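Local coordinates for cell wall surface anchor family protein (Streptococcus agalactiae serogroup V, PDB 3PF2) that probably forms the shaft of the type 1 pilus on the bacterial surface as its major, calcium-binding backbone subunit, here its C-terminal fragment, at residues A[5-10]-A[42-47]; A[32-37]-A[129-134]; A[59-64]-A[135-140]; A[76-81]-A[91-96]. All blocks are in the same frame, centred on the assembly; numbering follows the deposited sequence.

Contact 1 of 4, residues A[5-10]-A[42-47]. With CA (calcium ion), chain B; CA (calcium ion), chain C.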
loop_
_atom_site.group_PDB
_atom_site.type_symbol
_atom_site.label_atom_id
_atom_site.label_comp_id
_atom_site.label_asym_id
_atom_site.label_seq_id
_atom_site.Cartn_x
_atom_site.Cartn_y
_atom_site.Cartn_z
ATOM N N ASP A 5 -25.980 4.467 19.405
ATOM C CA ASP A 5 -24.924 3.472 19.595
ATOM C C ASP A 5 -24.617 2.758 18.277
ATOM O O ASP A 5 -23.898 1.753 18.267
ATOM C CB ASP A 5 -25.353 2.434 20.647
ATOM C CG ASP A 5 -26.694 1.783 20.314
ATOM O OD1 ASP A 5 -27.159 1.915 19.155
ATOM O OD2 ASP A 5 -27.295 1.143 21.210
ATOM N N GLU A 6 -25.193 3.256 17.180
ATOM C CA GLU A 6 -25.052 2.618 15.873
ATOM C C GLU A 6 -23.596 2.746 15.395
ATOM O O GLU A 6 -22.885 3.639 15.850
ATOM C CB GLU A 6 -26.048 3.222 14.879
ATOM C CG GLU A 6 -27.504 2.794 15.161
ATOM C CD GLU A 6 -28.541 3.594 14.385
ATOM O OE1 GLU A 6 -28.320 3.891 13.192
ATOM O OE2 GLU A 6 -29.595 3.932 14.978
ATOM N N PRO A 7 -23.150 1.846 14.499
ATOM C CA PRO A 7 -21.698 1.785 14.197
ATOM C C PRO A 7 -21.062 3.040 13.571
ATOM O O PRO A 7 -21.612 3.625 12.643
ATOM C CB PRO A 7 -21.589 0.618 13.214
ATOM C CG PRO A 7 -22.799 -0.236 13.492
ATOM C CD PRO A 7 -23.888 0.753 13.829
ATOM N N LYS A 8 -19.923 3.441 14.126
ATOM C CA LYS A 8 -19.047 4.431 13.496
ATOM C C LYS A 8 -17.913 3.619 12.896
ATOM O O LYS A 8 -17.488 2.613 13.475
ATOM C CB LYS A 8 -18.490 5.381 14.550
ATOM C CG LYS A 8 -19.454 6.467 15.007
ATOM C CD LYS A 8 -20.461 5.906 15.990
ATOM C CE LYS A 8 -21.447 6.950 16.410
ATOM N NZ LYS A 8 -22.633 6.250 16.975
ATOM N N THR A 9 -17.409 4.061 11.753
ATOM C CA THR A 9 -16.383 3.303 11.038
ATOM C C THR A 9 -15.165 4.162 10.739
ATOM O O THR A 9 -15.256 5.374 10.658
ATOM C CB THR A 9 -16.931 2.700 9.720
ATOM O OG1 THR A 9 -17.673 3.697 8.998
ATOM C CG2 THR A 9 -17.851 1.515 10.034
ATOM N N ASP A 10 -14.015 3.511 10.599
ATOM C CA ASP A 10 -12.782 4.191 10.203
ATOM C C ASP A 10 -11.898 3.161 9.533
ATOM O O ASP A 10 -12.090 1.957 9.717
ATOM C CB ASP A 10 -12.061 4.761 11.431
ATOM C CG ASP A 10 -10.719 5.401 11.087
ATOM O OD1 ASP A 10 -10.624 6.078 10.062
ATOM O OD2 ASP A 10 -9.759 5.249 11.853
ATOM N N GLY A 42 -26.681 -8.104 19.296
ATOM C CA GLY A 42 -27.488 -9.325 19.204
ATOM C C GLY A 42 -28.782 -9.163 18.427
ATOM O O GLY A 42 -29.294 -10.135 17.861
ATOM N N ASP A 43 -29.290 -7.932 18.391
ATOM C CA ASP A 43 -30.518 -7.584 17.662
ATOM C C ASP A 43 -30.329 -7.440 16.153
ATOM O O ASP A 43 -31.303 -7.460 15.398
ATOM C CB ASP A 43 -31.072 -6.254 18.170
ATOM C CG ASP A 43 -31.632 -6.330 19.575
ATOM O OD1 ASP A 43 -31.893 -7.442 20.086
ATOM O OD2 ASP A 43 -31.816 -5.241 20.163
ATOM N N TYR A 44 -29.084 -7.288 15.701
ATOM C CA TYR A 44 -28.837 -6.877 14.320
ATOM C C TYR A 44 -29.223 -7.957 13.310
ATOM O O TYR A 44 -29.005 -9.149 13.559
ATOM C CB TYR A 44 -27.367 -6.435 14.144
ATOM C CG TYR A 44 -27.090 -4.998 14.584
ATOM C CD1 TYR A 44 -27.487 -4.531 15.846
ATOM C CD2 TYR A 44 -26.399 -4.116 13.743
ATOM C CE1 TYR A 44 -27.220 -3.214 16.250
ATOM C CE2 TYR A 44 -26.130 -2.800 14.131
ATOM C CZ TYR A 44 -26.537 -2.357 15.370
ATOM O OH TYR A 44 -26.285 -1.067 15.745
ATOM N N GLU A 45 -29.796 -7.530 12.184
ATOM C CA GLU A 45 -30.235 -8.423 11.111
ATOM C C GLU A 45 -29.313 -8.407 9.885
ATOM O O GLU A 45 -29.494 -9.209 8.957
ATOM C CB GLU A 45 -31.685 -8.084 10.710
ATOM C CG GLU A 45 -32.645 -8.026 11.902
ATOM C CD GLU A 45 -34.085 -7.746 11.495
ATOM O OE1 GLU A 45 -34.294 -7.016 10.506
ATOM O OE2 GLU A 45 -35.015 -8.253 12.177
ATOM N N LYS A 46 -28.333 -7.495 9.891
ATOM C CA LYS A 46 -27.328 -7.402 8.839
ATOM C C LYS A 46 -26.103 -6.672 9.382
ATOM O O LYS A 46 -26.224 -5.729 10.163
ATOM C CB LYS A 46 -27.864 -6.634 7.626
ATOM C CG LYS A 46 -27.002 -6.776 6.369
ATOM C CD LYS A 46 -27.382 -5.790 5.270
ATOM C CE LYS A 46 -28.768 -6.054 4.700
ATOM N NZ LYS A 46 -28.972 -7.455 4.215
ATOM N N PHE A 47 -24.923 -7.131 8.977
ATOM C CA PHE A 47 -23.687 -6.429 9.314
ATOM C C PHE A 47 -22.701 -6.865 8.240
ATOM O O PHE A 47 -22.005 -7.870 8.379
ATOM C CB PHE A 47 -23.220 -6.808 10.722
ATOM C CG PHE A 47 -22.207 -5.860 11.307
ATOM C CD1 PHE A 47 -22.593 -4.902 12.238
ATOM C CD2 PHE A 47 -20.864 -5.949 10.947
ATOM C CE1 PHE A 47 -21.666 -4.021 12.791
ATOM C CE2 PHE A 47 -19.927 -5.076 11.493
ATOM C CZ PHE A 47 -20.329 -4.113 12.419
HETATM CA CA CA B . -8.104 6.100 10.177
HETATM CA CA CA C . -34.488 -4.613 10.383
HETATM O O HOH W 1 -27.467 -0.310 17.986
HETATM O O HOH W 2 -8.577 7.766 8.565
HETATM O O HOH W 3 -7.630 7.716 11.870
#
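P7 meets Y44 and F47 where the N-terminal lead-in to strand 9-13 runs past the start of strand 46-52, at one end of the Ig-like CNA-type domain of the pilin. P7 and the Y44 side chain reach toward each other tip to tip: CD of P7 lies 3.6 Å from Y44 OH, at the edge of the ring and near its plane. The pyrrolidine ring also slides past F47 in the opposite direction, its CG 4.0 Å from F47 CE1. CG of F47 stands anti to its backbone N (chi1 -163°), and the end of the ring comes nearer to P7 than its CB bond would suggest. A proline suits this place, being compact and apolar. No direct hydrogen bond joins the segments; instead one water bridges them, giving a proton to D5 OD1 (2.5 Å) and accepting one from Y44 OH (2.6 Å) in the plane of the ring. E6 crosses Y44 at about a right angle, and its OE1 is taken up by Y158 OH, in a hydrogen bond, and by K169 NZ, in a salt bridge. Each segment also supplies a calcium ligand: D10 grips one ion through OD1 and OD2, each at 2.5 Å, and E45 OE1 binds the other at 2.4 Å. Around the contact, L156 and Y158 of strand 155-159 pack on P7, and S35 of strand 29-35 touches both P7 and F47.

Contact 2 of 4, residues A[32-37]-A[129-134]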
loop_
_atom_site.group_PDB
_atom_site.type_symbol
_atom_site.label_atom_id
_atom_site.label_comp_id
_atom_site.label_asym_id
_atom_site.label_seq_id
_atom_site.Cartn_x
_atom_site.Cartn_y
_atom_site.Cartn_z
ATOM N N PHE A 32 -6.537 -1.654 8.018
ATOM C CA PHE A 32 -7.375 -2.059 9.161
ATOM C C PHE A 32 -8.767 -1.461 9.015
ATOM O O PHE A 32 -8.916 -0.241 9.059
ATOM C CB PHE A 32 -6.749 -1.620 10.485
ATOM C CG PHE A 32 -5.429 -2.282 10.757
ATOM C CD1 PHE A 32 -5.353 -3.412 11.551
ATOM C CD2 PHE A 32 -4.265 -1.782 10.178
ATOM C CE1 PHE A 32 -4.101 -4.049 11.778
ATOM C CE2 PHE A 32 -3.027 -2.403 10.383
ATOM C CZ PHE A 32 -2.944 -3.532 11.198
ATOM N N LEU A 33 -9.764 -2.320 8.793
ATOM C CA LEU A 33 -11.154 -1.868 8.725
ATOM C C LEU A 33 -11.683 -1.891 10.142
ATOM O O LEU A 33 -11.588 -2.915 10.834
ATOM C CB LEU A 33 -11.984 -2.806 7.845
ATOM C CG LEU A 33 -11.874 -2.800 6.307
ATOM C CD1 LEU A 33 -10.504 -2.419 5.759
ATOM C CD2 LEU A 33 -12.421 -4.081 5.652
ATOM N N LYS A 34 -12.240 -0.775 10.592
ATOM C CA LYS A 34 -12.559 -0.620 11.999
ATOM C C LYS A 34 -14.001 -0.196 12.160
ATOM O O LYS A 34 -14.450 0.682 11.452
ATOM C CB LYS A 34 -11.666 0.448 12.645
ATOM C CG LYS A 34 -10.159 0.198 12.465
ATOM C CD LYS A 34 -9.372 1.532 12.462
ATOM C CE LYS A 34 -9.430 2.260 13.827
ATOM N NZ LYS A 34 -8.680 3.555 13.806
ATOM N N SER A 35 -14.710 -0.793 13.116
ATOM C CA SER A 35 -16.074 -0.358 13.426
ATOM C C SER A 35 -16.299 -0.404 14.913
ATOM O O SER A 35 -15.849 -1.323 15.581
ATOM C CB SER A 35 -17.099 -1.294 12.782
ATOM O OG SER A 35 -18.420 -0.829 13.039
ATOM N N THR A 36 -17.025 0.570 15.436
ATOM C CA THR A 36 -17.565 0.417 16.780
ATOM C C THR A 36 -18.655 -0.665 16.770
ATOM O O THR A 36 -19.265 -0.947 15.738
ATOM C CB THR A 36 -18.121 1.741 17.362
ATOM O OG1 THR A 36 -19.219 2.194 16.561
ATOM C CG2 THR A 36 -17.053 2.814 17.378
ATOM N N ILE A 37 -18.852 -1.288 17.924
ATOM C CA ILE A 37 -19.852 -2.340 18.080
ATOM C C ILE A 37 -20.777 -1.941 19.228
ATOM O O ILE A 37 -20.301 -1.597 20.301
ATOM C CB ILE A 37 -19.182 -3.717 18.372
ATOM C CG1 ILE A 37 -18.331 -4.200 17.190
ATOM C CG2 ILE A 37 -20.222 -4.758 18.755
ATOM C CD1 ILE A 37 -19.082 -4.407 15.856
ATOM N N ALA A 129 -11.202 -1.191 25.932
ATOM C CA ALA A 129 -11.421 -0.226 24.841
ATOM C C ALA A 129 -11.575 -0.997 23.528
ATOM O O ALA A 129 -10.683 -0.995 22.667
ATOM C CB ALA A 129 -10.281 0.790 24.772
ATOM N N ALA A 130 -12.726 -1.660 23.378
ATOM C CA ALA A 130 -12.908 -2.673 22.334
ATOM C C ALA A 130 -13.691 -2.176 21.136
ATOM O O ALA A 130 -14.645 -1.399 21.278
ATOM C CB ALA A 130 -13.607 -3.913 22.903
ATOM N N PHE A 131 -13.298 -2.662 19.962
ATOM C CA PHE A 131 -14.000 -2.381 18.712
ATOM C C PHE A 131 -13.731 -3.519 17.726
ATOM O O PHE A 131 -12.898 -4.394 18.000
ATOM C CB PHE A 131 -13.566 -1.014 18.145
ATOM C CG PHE A 131 -12.123 -0.956 17.736
ATOM C CD1 PHE A 131 -11.756 -1.237 16.414
ATOM C CD2 PHE A 131 -11.128 -0.614 18.664
ATOM C CE1 PHE A 131 -10.403 -1.205 16.022
ATOM C CE2 PHE A 131 -9.780 -0.576 18.267
ATOM C CZ PHE A 131 -9.437 -0.866 16.939
ATOM N N LEU A 132 -14.449 -3.529 16.603
ATOM C CA LEU A 132 -14.258 -4.545 15.571
ATOM C C LEU A 132 -13.097 -4.145 14.670
ATOM O O LEU A 132 -13.099 -3.071 14.067
ATOM C CB LEU A 132 -15.523 -4.763 14.738
ATOM C CG LEU A 132 -15.414 -5.767 13.577
ATOM C CD1 LEU A 132 -15.268 -7.187 14.118
ATOM C CD2 LEU A 132 -16.610 -5.691 12.621
ATOM N N GLU A 133 -12.108 -5.033 14.596
ATOM C CA GLU A 133 -10.881 -4.790 13.847
ATOM C C GLU A 133 -10.699 -5.874 12.800
ATOM O O GLU A 133 -10.665 -7.060 13.127
ATOM C CB GLU A 133 -9.692 -4.741 14.805
ATOM C CG GLU A 133 -8.319 -4.726 14.140
ATOM C CD GLU A 133 -7.188 -4.915 15.142
ATOM O OE1 GLU A 133 -7.422 -4.945 16.376
ATOM O OE2 GLU A 133 -6.028 -5.010 14.683
ATOM N N ILE A 134 -10.596 -5.457 11.543
ATOM C CA ILE A 134 -10.421 -6.376 10.418
ATOM C C ILE A 134 -9.144 -6.031 9.659
ATOM O O ILE A 134 -9.121 -5.074 8.878
ATOM C CB ILE A 134 -11.618 -6.346 9.422
ATOM C CG1 ILE A 134 -12.953 -6.552 10.147
ATOM C CG2 ILE A 134 -11.410 -7.374 8.287
ATOM C CD1 ILE A 134 -14.145 -6.401 9.234
HETATM O O HOH W 4 -16.786 -0.537 19.741
#
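K34, paired with E133 midway along the two strands, lays its aliphatic part against F131, diagonally placed on the partner segment. Its CB is 4.0 Å from F131 CE1, and CG comes to 3.8 Å from the same atom, the two side chains crossing obliquely. From there the chain bends at chi3 (66°) and leads away from the partner strand, carrying NZ to D10 and D12, both calcium ligands, and to L119 O. A lysine suits the place because its first methylenes pack against one ring atom of F131 while its ammonium group can offset the acidic cluster around the metal. Beneath it the backbones are antiparallel, with hydrogen-bonded pairs L33-I134 and S35-L132 flanking the non-hydrogen-bonded pair K34-E133. L33 N reaches I134 O at 2.8 Å, and L132 N reaches S35 O at 2.8 Å. On the face opposite K34, CB of L33 meets CB of I134 at 3.9 Å; the branched aliphatic side chains of L33, L132 and I134 make most of this side apolar, and I37, from the loop after strand 29-35, adds its CD1 3.7 Å from L132 CB. E133 runs beside F32, its OE2 3.6 Å from F32 CD1, while its OE1 is held by N125. Past the strand ends, a water joins I37 N to A130 O. L132 and I134 continue inward to F47 and I49 of strand 46-52 and to I93 and F95 of strand 90-95.

Contact 3 of 4, residues A[59-64]-A[135-140]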
loop_
_atom_site.group_PDB
_atom_site.type_symbol
_atom_site.label_atom_id
_atom_site.label_comp_id
_atom_site.label_asym_id
_atom_site.label_seq_id
_atom_site.Cartn_x
_atom_site.Cartn_y
_atom_site.Cartn_z
ATOM N N TYR A 59 -5.354 -7.065 -3.334
ATOM C CA TYR A 59 -5.772 -7.799 -2.147
ATOM C C TYR A 59 -5.017 -9.128 -2.015
ATOM O O TYR A 59 -4.820 -9.848 -3.012
ATOM C CB TYR A 59 -7.285 -8.065 -2.227
ATOM C CG TYR A 59 -7.810 -9.124 -1.269
ATOM C CD1 TYR A 59 -8.284 -8.779 -0.003
ATOM C CD2 TYR A 59 -7.852 -10.469 -1.647
ATOM C CE1 TYR A 59 -8.775 -9.749 0.873
ATOM C CE2 TYR A 59 -8.324 -11.443 -0.787
ATOM C CZ TYR A 59 -8.796 -11.076 0.461
ATOM O OH TYR A 59 -9.279 -12.029 1.326
ATOM N N LYS A 60 -4.596 -9.444 -0.793
ATOM C CA LYS A 60 -3.878 -10.698 -0.524
ATOM C C LYS A 60 -4.690 -11.656 0.327
ATOM O O LYS A 60 -4.854 -12.816 -0.037
ATOM C CB LYS A 60 -2.514 -10.460 0.133
ATOM C CG LYS A 60 -1.473 -9.844 -0.781
ATOM C CD LYS A 60 -1.177 -10.740 -1.988
ATOM C CE LYS A 60 -0.454 -9.955 -3.076
ATOM N NZ LYS A 60 -0.037 -10.851 -4.201
ATOM N N SER A 61 -5.180 -11.175 1.467
ATOM C CA SER A 61 -5.928 -12.018 2.402
ATOM C C SER A 61 -6.556 -11.171 3.479
ATOM O O SER A 61 -6.200 -9.998 3.639
ATOM C CB SER A 61 -4.988 -13.034 3.078
ATOM O OG SER A 61 -3.896 -12.367 3.683
ATOM N N VAL A 62 -7.494 -11.767 4.216
ATOM C CA VAL A 62 -8.007 -11.174 5.444
ATOM C C VAL A 62 -7.341 -11.888 6.619
ATOM O O VAL A 62 -7.203 -13.123 6.611
ATOM C CB VAL A 62 -9.549 -11.286 5.547
ATOM C CG1 VAL A 62 -10.053 -10.717 6.870
ATOM C CG2 VAL A 62 -10.243 -10.586 4.343
ATOM N N GLY A 63 -6.934 -11.111 7.623
ATOM C CA GLY A 63 -6.217 -11.626 8.781
ATOM C C GLY A 63 -7.132 -12.031 9.919
ATOM O O GLY A 63 -8.268 -12.455 9.698
ATOM N N LYS A 64 -6.639 -11.882 11.144
ATOM C CA LYS A 64 -7.386 -12.329 12.306
ATOM C C LYS A 64 -8.340 -11.222 12.771
ATOM O O LYS A 64 -7.895 -10.166 13.212
ATOM C CB LYS A 64 -6.418 -12.732 13.416
ATOM C CG LYS A 64 -6.995 -13.734 14.394
ATOM C CD LYS A 64 -5.927 -14.374 15.292
ATOM C CE LYS A 64 -5.411 -13.393 16.334
ATOM N NZ LYS A 64 -4.504 -14.059 17.319
ATOM N N PRO A 135 -8.069 -6.803 9.884
ATOM C CA PRO A 135 -6.845 -6.577 9.111
ATOM C C PRO A 135 -6.952 -7.183 7.720
ATOM O O PRO A 135 -7.389 -8.331 7.575
ATOM C CB PRO A 135 -5.753 -7.284 9.937
ATOM C CG PRO A 135 -6.454 -8.087 10.982
ATOM C CD PRO A 135 -7.954 -7.958 10.789
ATOM N N VAL A 136 -6.595 -6.406 6.699
ATOM C CA VAL A 136 -6.634 -6.858 5.314
ATOM C C VAL A 136 -5.254 -6.689 4.687
ATOM O O VAL A 136 -4.760 -5.571 4.533
ATOM C CB VAL A 136 -7.716 -6.126 4.482
ATOM C CG1 VAL A 136 -7.731 -6.635 3.037
ATOM C CG2 VAL A 136 -9.093 -6.333 5.123
ATOM N N ALA A 137 -4.636 -7.807 4.330
ATOM C CA ALA A 137 -3.333 -7.777 3.674
ATOM C C ALA A 137 -3.450 -7.366 2.211
ATOM O O ALA A 137 -4.372 -7.791 1.500
ATOM C CB ALA A 137 -2.647 -9.132 3.813
ATOM N N SER A 138 -2.508 -6.531 1.773
ATOM C CA SER A 138 -2.609 -5.817 0.511
ATOM C C SER A 138 -1.205 -5.491 0.010
ATOM O O SER A 138 -0.274 -5.474 0.795
ATOM C CB SER A 138 -3.377 -4.501 0.762
ATOM O OG SER A 138 -3.633 -3.788 -0.436
ATOM N N THR A 139 -1.067 -5.275 -1.299
ATOM C CA THR A 139 0.170 -4.705 -1.863
ATOM C C THR A 139 -0.200 -3.554 -2.788
ATOM O O THR A 139 -1.333 -3.469 -3.251
ATOM C CB THR A 139 0.984 -5.732 -2.682
ATOM O OG1 THR A 139 0.195 -6.202 -3.789
ATOM C CG2 THR A 139 1.418 -6.917 -1.826
ATOM N N ILE A 140 0.748 -2.651 -3.036
ATOM C CA ILE A 140 0.611 -1.690 -4.114
ATOM C C ILE A 140 1.101 -2.399 -5.384
ATOM O O ILE A 140 2.112 -3.092 -5.342
ATOM C CB ILE A 140 1.490 -0.439 -3.872
ATOM C CG1 ILE A 140 1.091 0.271 -2.565
ATOM C CG2 ILE A 140 1.410 0.532 -5.064
ATOM C CD1 ILE A 140 1.993 1.465 -2.152
#
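A137 O takes the amide of K60 at 2.8 Å, with the donor standing above the carbonyl plane, and also a weak, long bond from S61 N at 3.5 Å. Two successive residues thus face one, and the register shifts by a residue between Y59 and S61. A137 N returns a bond to S61 O at 2.8 Å, and G63 N gives a nearly straight one to P135 O (2.8 Å, 176°). Proline has no amide hydrogen to give, and the pairing with G63 uses its carbonyl; its CD lies 3.3 Å from K64 O instead. Glycine suits position 63, where a CB would point at the P135 ring and come tightly against its CG. Around these bonds the side chains separate by face. On one, CG1 of V136 comes to the edge of the Y59 ring, 3.8 Å from CD1, the two crossing at about a right angle. The S61 amide nitrogen lies over the centre of that ring. On the other face the small A137 and S61 fit closely, CB to OG 3.5 Å, whereas V62 and V136 touch L91 of the facing sheet. K60 bends at chi2 (-61°), and its CE rests 3.8 Å from T139 CG2. The arrangement is a classic beta bulge in an antiparallel pair of an Ig-like sheet.

Contact 4 of 4, residues A[76-81]-A[91-96]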
loop_
_atom_site.group_PDB
_atom_site.type_symbol
_atom_site.label_atom_id
_atom_site.label_comp_id
_atom_site.label_asym_id
_atom_site.label_seq_id
_atom_site.Cartn_x
_atom_site.Cartn_y
_atom_site.Cartn_z
ATOM N N GLU A 76 -17.428 -19.483 10.859
ATOM C CA GLU A 76 -18.235 -19.623 12.072
ATOM C C GLU A 76 -19.039 -18.332 12.312
ATOM O O GLU A 76 -20.279 -18.358 12.386
ATOM C CB GLU A 76 -17.356 -19.967 13.281
ATOM C CG GLU A 76 -18.108 -20.048 14.624
ATOM C CD GLU A 76 -17.212 -20.400 15.806
ATOM O OE1 GLU A 76 -15.984 -20.548 15.611
ATOM O OE2 GLU A 76 -17.734 -20.525 16.940
ATOM N N HIS A 77 -18.327 -17.207 12.412
ATOM C CA HIS A 77 -18.953 -15.913 12.714
ATOM C C HIS A 77 -19.174 -15.031 11.484
ATOM O O HIS A 77 -19.991 -14.101 11.523
ATOM C CB HIS A 77 -18.121 -15.136 13.732
ATOM C CG HIS A 77 -17.830 -15.888 14.996
ATOM N ND1 HIS A 77 -18.797 -16.171 15.936
ATOM C CD2 HIS A 77 -16.673 -16.391 15.486
ATOM C CE1 HIS A 77 -18.251 -16.830 16.944
ATOM N NE2 HIS A 77 -16.962 -16.970 16.698
ATOM N N TYR A 78 -18.452 -15.320 10.402
ATOM C CA TYR A 78 -18.456 -14.466 9.212
ATOM C C TYR A 78 -18.008 -15.221 7.966
ATOM O O TYR A 78 -17.374 -16.271 8.070
ATOM C CB TYR A 78 -17.548 -13.237 9.436
ATOM C CG TYR A 78 -16.055 -13.549 9.557
ATOM C CD1 TYR A 78 -15.263 -13.670 8.415
ATOM C CD2 TYR A 78 -15.443 -13.700 10.800
ATOM C CE1 TYR A 78 -13.917 -13.953 8.498
ATOM C CE2 TYR A 78 -14.053 -13.979 10.895
ATOM C CZ TYR A 78 -13.314 -14.104 9.733
ATOM O OH TYR A 78 -11.957 -14.380 9.775
ATOM N N THR A 79 -18.326 -14.675 6.795
ATOM C CA THR A 79 -17.850 -15.204 5.517
ATOM C C THR A 79 -17.172 -14.124 4.676
ATOM O O THR A 79 -17.457 -12.929 4.810
ATOM C CB THR A 79 -18.986 -15.849 4.672
ATOM O OG1 THR A 79 -19.842 -14.828 4.150
ATOM C CG2 THR A 79 -19.805 -16.827 5.513
ATOM N N ILE A 80 -16.286 -14.560 3.796
ATOM C CA ILE A 80 -15.534 -13.670 2.938
ATOM C C ILE A 80 -15.866 -13.922 1.467
ATOM O O ILE A 80 -15.929 -15.075 1.022
ATOM C CB ILE A 80 -14.019 -13.874 3.186
ATOM C CG1 ILE A 80 -13.619 -13.259 4.533
ATOM C CG2 ILE A 80 -13.181 -13.324 2.023
ATOM C CD1 ILE A 80 -12.328 -13.839 5.107
ATOM N N ASP A 81 -16.086 -12.837 0.724
ATOM C CA ASP A 81 -16.156 -12.874 -0.724
ATOM C C ASP A 81 -14.962 -12.067 -1.234
ATOM O O ASP A 81 -14.921 -10.845 -1.072
ATOM C CB ASP A 81 -17.485 -12.273 -1.199
ATOM C CG ASP A 81 -17.705 -12.429 -2.688
ATOM O OD1 ASP A 81 -17.385 -13.502 -3.248
ATOM O OD2 ASP A 81 -18.214 -11.475 -3.307
ATOM N N LEU A 91 -13.926 -6.591 -2.048
ATOM C CA LEU A 91 -14.024 -7.471 -0.895
ATOM C C LEU A 91 -15.362 -7.271 -0.179
ATOM O O LEU A 91 -15.785 -6.135 0.066
ATOM C CB LEU A 91 -12.873 -7.183 0.069
ATOM C CG LEU A 91 -12.851 -7.858 1.448
ATOM C CD1 LEU A 91 -12.711 -9.394 1.317
ATOM C CD2 LEU A 91 -11.719 -7.284 2.307
ATOM N N LYS A 92 -16.031 -8.371 0.153
ATOM C CA LYS A 92 -17.212 -8.289 1.003
ATOM C C LYS A 92 -17.054 -9.241 2.166
ATOM O O LYS A 92 -16.718 -10.407 1.959
ATOM C CB LYS A 92 -18.466 -8.632 0.210
ATOM C CG LYS A 92 -19.761 -8.356 0.966
ATOM C CD LYS A 92 -20.935 -9.022 0.259
ATOM C CE LYS A 92 -21.326 -8.311 -1.020
ATOM N NZ LYS A 92 -22.351 -9.141 -1.737
ATOM N N ILE A 93 -17.255 -8.738 3.383
ATOM C CA ILE A 93 -17.206 -9.551 4.597
ATOM C C ILE A 93 -18.574 -9.509 5.270
ATOM O O ILE A 93 -19.044 -8.453 5.690
ATOM C CB ILE A 93 -16.100 -9.098 5.577
ATOM C CG1 ILE A 93 -14.723 -9.209 4.905
ATOM C CG2 ILE A 93 -16.163 -9.901 6.895
ATOM C CD1 ILE A 93 -13.634 -8.527 5.670
ATOM N N THR A 94 -19.204 -10.674 5.362
ATOM C CA THR A 94 -20.569 -10.772 5.860
ATOM C C THR A 94 -20.574 -11.463 7.210
ATOM O O THR A 94 -20.177 -12.627 7.330
ATOM C CB THR A 94 -21.462 -11.549 4.859
ATOM O OG1 THR A 94 -21.363 -10.953 3.564
ATOM C CG2 THR A 94 -22.921 -11.567 5.315
ATOM N N PHE A 95 -20.992 -10.726 8.232
ATOM C CA PHE A 95 -21.129 -11.282 9.561
ATOM C C PHE A 95 -22.485 -11.960 9.633
ATOM O O PHE A 95 -23.482 -11.416 9.153
ATOM C CB PHE A 95 -20.889 -10.211 10.635
ATOM C CG PHE A 95 -19.453 -9.748 10.686
ATOM C CD1 PHE A 95 -18.967 -8.825 9.750
ATOM C CD2 PHE A 95 -18.576 -10.257 11.647
ATOM C CE1 PHE A 95 -17.627 -8.409 9.770
ATOM C CE2 PHE A 95 -17.225 -9.846 11.678
ATOM C CZ PHE A 95 -16.756 -8.922 10.733
ATOM N N LYS A 96 -22.499 -13.183 10.163
ATOM C CA LYS A 96 -23.674 -14.053 10.053
ATOM C C LYS A 96 -24.772 -13.595 10.998
ATOM O O LYS A 96 -24.569 -13.586 12.207
ATOM C CB LYS A 96 -23.295 -15.502 10.383
ATOM C CG LYS A 96 -22.286 -16.135 9.449
ATOM C CD LYS A 96 -22.319 -17.656 9.576
ATOM C CE LYS A 96 -21.436 -18.301 8.522
ATOM N NZ LYS A 96 -21.796 -19.725 8.281
HETATM O O HOH W 5 -20.941 -11.248 -2.696
#
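Y78 sets its CB over one face of the F95 ring, a CH-pi contact with 4.1 Å from the carbon to the ring centroid. Its CG sits between the backbone N and the carbonyl carbon (chi1 67°), and the two rings meet obliquely, their planes 45° apart. On this side of the sheet CD1 of Y78 lies beside I93 CG2; the tip of L91, whose CD1 comes within 4.0 Å of I80 CG2, adds to a largely apolar side. The opposite face of the sheet carries polar and charged residues: T79 and T94 lie alongside each other, OG1 of T79 being 3.7 Å from T94 CB. T79 CG2 touches K96 CE at 3.7 Å, where the extended lysine crosses at about a right angle. Farther on, a water joins D81 OD2 (2.8 Å) to K92 NZ (2.7 Å); the two charges are too far apart to pair directly. What positions all of this is the backbone of an antiparallel hairpin, bonded both ways at T79-T94 and at D81-K92, and continued by K96 N to H77 O in a straight bond (3.0 Å, 176°). Strand 78-81 is an edge strand of its sheet within this chain, while strand 90-95 pairs on its other side with strand 46-52 and packs I93 and F95 against I134 of strand 132-140.

Overall arrangement
The four contacts lie in one Ig-like domain: contacts 2 and 3 pair strands within one sheet, contact 4 within the other, and contact 1 bridges the two. Contacts 2 and 3 share strand 132-140, their centres about 16 Å apart, and belong to the sheet that also holds strand 9-13 of contact 1. Contact 4 belongs to the other sheet, which contact 1 reaches through F47, whose O lies 3.0 Å from F95 N. Between the sheets, I134 CG2 meets I93 CD1 at 3.6 Å, and V62 CB meets I80 CD1 at 3.8 Å, so contacts 2 and 3 pack on contact 4. One calcium site ties contacts 1 and 2 together: D10 OD2 and K34 NZ form a salt bridge of 2.8 Å.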